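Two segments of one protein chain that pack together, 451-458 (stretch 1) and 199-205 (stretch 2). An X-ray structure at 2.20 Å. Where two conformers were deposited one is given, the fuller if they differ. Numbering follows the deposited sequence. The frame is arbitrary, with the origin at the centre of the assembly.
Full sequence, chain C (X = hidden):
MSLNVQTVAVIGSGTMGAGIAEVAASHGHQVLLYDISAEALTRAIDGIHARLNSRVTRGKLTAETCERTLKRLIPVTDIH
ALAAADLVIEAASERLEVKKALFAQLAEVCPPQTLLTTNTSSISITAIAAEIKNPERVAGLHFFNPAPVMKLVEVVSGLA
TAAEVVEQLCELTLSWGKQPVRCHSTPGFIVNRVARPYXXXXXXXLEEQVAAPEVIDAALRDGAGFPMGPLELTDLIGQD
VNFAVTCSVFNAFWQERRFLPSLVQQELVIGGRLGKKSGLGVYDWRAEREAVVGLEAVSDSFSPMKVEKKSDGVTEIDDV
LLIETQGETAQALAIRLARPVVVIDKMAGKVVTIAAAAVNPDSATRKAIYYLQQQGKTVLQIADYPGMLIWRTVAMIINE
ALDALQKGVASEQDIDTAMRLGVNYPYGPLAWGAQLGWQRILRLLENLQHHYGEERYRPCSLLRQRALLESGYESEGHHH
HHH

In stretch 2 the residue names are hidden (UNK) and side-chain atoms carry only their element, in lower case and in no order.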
# COMPACT_ATOMS: atom_id res chain seq x y z
N HIS C 451 -12.68 15.06 -0.99
CA HIS C 451 -12.39 15.43 -2.37
C HIS C 451 -11.52 14.40 -3.09
O HIS C 451 -11.84 13.98 -4.20
CB HIS C 451 -11.71 16.80 -2.45
CG HIS C 451 -11.53 17.27 -3.86
ND1 HIS C 451 -12.48 18.05 -4.49
CD2 HIS C 451 -10.55 17.06 -4.76
CE1 HIS C 451 -12.08 18.29 -5.73
NE2 HIS C 451 -10.91 17.71 -5.91
N TYR C 452 -10.41 14.01 -2.45
CA TYR C 452 -9.46 13.09 -3.05
C TYR C 452 -9.75 11.61 -2.81
O TYR C 452 -9.27 10.78 -3.57
CB TYR C 452 -8.04 13.41 -2.57
CG TYR C 452 -7.57 14.73 -3.09
CD1 TYR C 452 -7.21 14.88 -4.43
CD2 TYR C 452 -7.50 15.85 -2.25
CE1 TYR C 452 -6.80 16.09 -4.93
CE2 TYR C 452 -7.09 17.07 -2.73
CZ TYR C 452 -6.74 17.19 -4.07
OH TYR C 452 -6.30 18.40 -4.54
N GLY C 453 -10.53 11.29 -1.78
CA GLY C 453 -10.85 9.89 -1.41
C GLY C 453 -9.60 9.11 -1.05
O GLY C 453 -9.50 7.90 -1.28
N GLU C 454 -8.62 9.82 -0.50
CA GLU C 454 -7.34 9.24 -0.16
C GLU C 454 -7.20 9.11 1.34
O GLU C 454 -7.51 10.04 2.08
CB GLU C 454 -6.20 10.10 -0.68
CG GLU C 454 -6.02 10.04 -2.20
CD GLU C 454 -4.99 11.04 -2.69
OE1 GLU C 454 -3.90 11.14 -2.09
OE2 GLU C 454 -5.28 11.72 -3.69
N GLU C 455 -6.75 7.95 1.77
CA GLU C 455 -6.35 7.66 3.14
C GLU C 455 -5.27 8.63 3.61
O GLU C 455 -5.16 8.92 4.77
CB GLU C 455 -5.87 6.21 3.20
CG GLU C 455 -5.18 5.80 4.45
CD GLU C 455 -5.38 4.35 4.81
OE1 GLU C 455 -4.86 3.95 5.87
OE2 GLU C 455 -6.07 3.63 4.06
N ARG C 456 -4.48 9.16 2.68
CA ARG C 456 -3.48 10.16 2.95
C ARG C 456 -4.01 11.39 3.73
O ARG C 456 -3.32 11.94 4.59
CB ARG C 456 -2.88 10.59 1.60
CG ARG C 456 -1.85 11.68 1.69
CD ARG C 456 -1.38 12.10 0.32
NE ARG C 456 -0.60 13.32 0.43
CZ ARG C 456 0.68 13.37 0.77
NH1 ARG C 456 1.35 12.25 1.01
NH2 ARG C 456 1.30 14.54 0.86
N TYR C 457 -5.23 11.82 3.43
CA TYR C 457 -5.79 13.01 4.05
C TYR C 457 -6.68 12.71 5.27
O TYR C 457 -7.35 13.62 5.76
CB TYR C 457 -6.47 13.93 3.00
CG TYR C 457 -5.45 14.43 2.03
CD1 TYR C 457 -4.55 15.42 2.39
CD2 TYR C 457 -5.34 13.87 0.75
CE1 TYR C 457 -3.57 15.84 1.51
CE2 TYR C 457 -4.38 14.29 -0.13
CZ TYR C 457 -3.49 15.27 0.25
OH TYR C 457 -2.52 15.69 -0.63
N ARG C 458 -6.65 11.47 5.77
CA ARG C 458 -7.38 11.12 6.98
C ARG C 458 -6.93 11.98 8.18
O ARG C 458 -5.73 12.13 8.43
CB ARG C 458 -7.28 9.61 7.30
CG ARG C 458 -5.90 9.08 7.78
CD ARG C 458 -5.77 9.06 9.30
NE ARG C 458 -4.43 8.69 9.74
CZ ARG C 458 -3.43 9.55 9.84
NH1 ARG C 458 -3.62 10.82 9.53
NH2 ARG C 458 -2.23 9.14 10.24
N UNK C 199 7.48 18.75 2.40
CA UNK C 199 8.00 18.50 1.06
C UNK C 199 6.96 17.92 0.14
O UNK C 199 6.85 18.35 -1.01
c UNK C 199 10.54 17.42 3.25
o UNK C 199 13.01 19.53 4.86
c UNK C 199 11.84 19.83 2.79
c UNK C 199 10.91 19.34 1.86
c UNK C 199 9.24 17.61 1.11
c UNK C 199 11.46 17.88 4.16
c UNK C 199 10.26 18.12 2.08
c UNK C 199 12.11 19.09 3.93
N UNK C 200 6.18 16.97 0.63
CA UNK C 200 5.30 16.19 -0.24
C UNK C 200 4.03 16.93 -0.68
O UNK C 200 3.49 16.64 -1.77
o UNK C 200 4.12 14.99 1.52
c UNK C 200 4.96 14.84 0.39
N UNK C 201 3.55 17.88 0.12
CA UNK C 201 2.46 18.72 -0.38
C UNK C 201 2.86 19.60 -1.59
O UNK C 201 2.10 19.72 -2.57
c UNK C 201 0.85 18.65 1.62
o UNK C 201 -0.84 18.49 -0.08
c UNK C 201 1.76 19.52 0.73
c UNK C 201 -0.24 17.91 0.85
o UNK C 201 -0.52 16.73 1.16
N UNK C 202 4.08 20.13 -1.55
CA UNK C 202 4.67 20.88 -2.67
C UNK C 202 4.84 20.06 -3.97
O UNK C 202 4.47 20.53 -5.05
c UNK C 202 5.97 21.42 -2.26
N UNK C 203 5.42 18.87 -3.87
CA UNK C 203 5.50 17.98 -5.05
C UNK C 203 4.14 17.67 -5.69
O UNK C 203 4.02 17.64 -6.92
c UNK C 203 6.21 16.68 -4.70
c UNK C 203 8.71 17.41 -5.10
c UNK C 203 10.01 18.36 -6.89
c UNK C 203 9.89 17.39 -4.32
c UNK C 203 7.65 16.87 -4.29
c UNK C 203 8.22 16.54 -3.09
c UNK C 203 8.78 17.90 -6.42
n UNK C 203 9.56 16.86 -3.10
c UNK C 203 11.16 18.32 -6.08
c UNK C 203 11.12 17.85 -4.80
N UNK C 204 3.11 17.48 -4.86
CA UNK C 204 1.77 17.24 -5.37
C UNK C 204 1.20 18.46 -6.08
O UNK C 204 0.60 18.33 -7.15
c UNK C 204 -0.17 14.96 -3.01
n UNK C 204 -3.60 14.03 -3.91
c UNK C 204 -2.36 13.94 -3.46
c UNK C 204 0.82 15.31 -4.06
n UNK C 204 -1.92 12.79 -2.95
c UNK C 204 0.83 16.81 -4.25
n UNK C 204 -1.54 14.99 -3.51
N UNK C 205 1.43 19.63 -5.50
CA UNK C 205 1.02 20.90 -6.10
C UNK C 205 1.75 21.08 -7.44
O UNK C 205 1.12 21.36 -8.45
c UNK C 205 1.31 22.07 -5.14

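Position 199 opens the helical stretch with eight side-chain atoms: one carbon, then a ring of six carbons that bears a single oxygen. The side chain takes no part in the contact; its closest atom, CB, is 8.5 Å from Arg 456 NH2. A phenol is the only standard side chain with this pattern, so the residue is Tyr 199.

Position 200 has one carbon and one oxygen. The CA-to-CB bond points toward stretch 1, and the oxygen lies 2.9 Å from NH2 of Arg 456, near the plane of that guanidinium. A lone hydroxymethyl group identifies Ser 200. Its OG accepts a hydrogen bond from Arg 456 NH2, and the N-H...acceptor angle of 170° makes the bond almost straight.

At position 201 three carbons run in a chain, the third carrying two oxygens. One oxygen lies 2.9 Å from both Arg 456 NH2 and Tyr 457 OH. The element labels list two oxygens and no nitrogen, which excludes a carboxamide and leaves Glu 201. Its CA-to-CB bond points sideways, yet chi1 of -74° and chi2 of -57°, both m, bring the end of the chain nearer to stretch 1. OE1 accepts hydrogen bonds from Arg 456 NH2, within a salt bridge, and from Tyr 457 OH. OE2 is hydrogen-bonded elsewhere in the structure.

Position 202 has a single carbon, CB, which stays 8.9 Å from Arg 456 NH2; it is Ala 202.

Position 203 carries one carbon followed by fused five- and six-membered rings holding eight carbons and one nitrogen. Its nearest approach to stretch 1 is 7.7 Å, from CB to Arg 456 NH2. The rings form an indole, hence Trp 203.

Position 204 shows three carbons, a nitrogen, and then a carbon bearing two further nitrogens. The CA-to-CB bond points toward stretch 1, and the two terminal nitrogens lie 2.7 Å from Glu 454 OE1 and 2.9 Å from Glu 454 OE2. The planar three-nitrogen end is a guanidinium, so the residue is Arg 204. It has the largest covered area of the contact, 95 Å². NH1 donates to Glu 454 OE1 and NH2 to Glu 454 OE2, so both carboxylate oxygens are engaged in the salt bridge. NH2 also sits over one face of the Tyr 452 ring, 3.7 Å from CD1, although the 5.2 Å from Arg 204 CZ to the ring centroid makes any cation-pi attraction weak at most.

Position 205, again one carbon, keeps its CB 8.5 Å from Tyr 452 OH and is Ala 205.

The contact is carried by side chains: the nearest CA atoms, those of Arg 456 and Glu 201, are 10.9 Å apart, and only 296 Å² is buried in total. Positions 200, 201 and 204 supply the helix's share. Charges alternate across the gap, with Arg 456 paired to Glu 201 and Arg 204 to Glu 454. The two arginines nevertheless come close, Arg 456 NE lying 3.7 Å from Arg 204 NH1, and the carboxylates paired with them offset this like-charge approach.

Stretch 2, residues 199-205: YSEAWRA
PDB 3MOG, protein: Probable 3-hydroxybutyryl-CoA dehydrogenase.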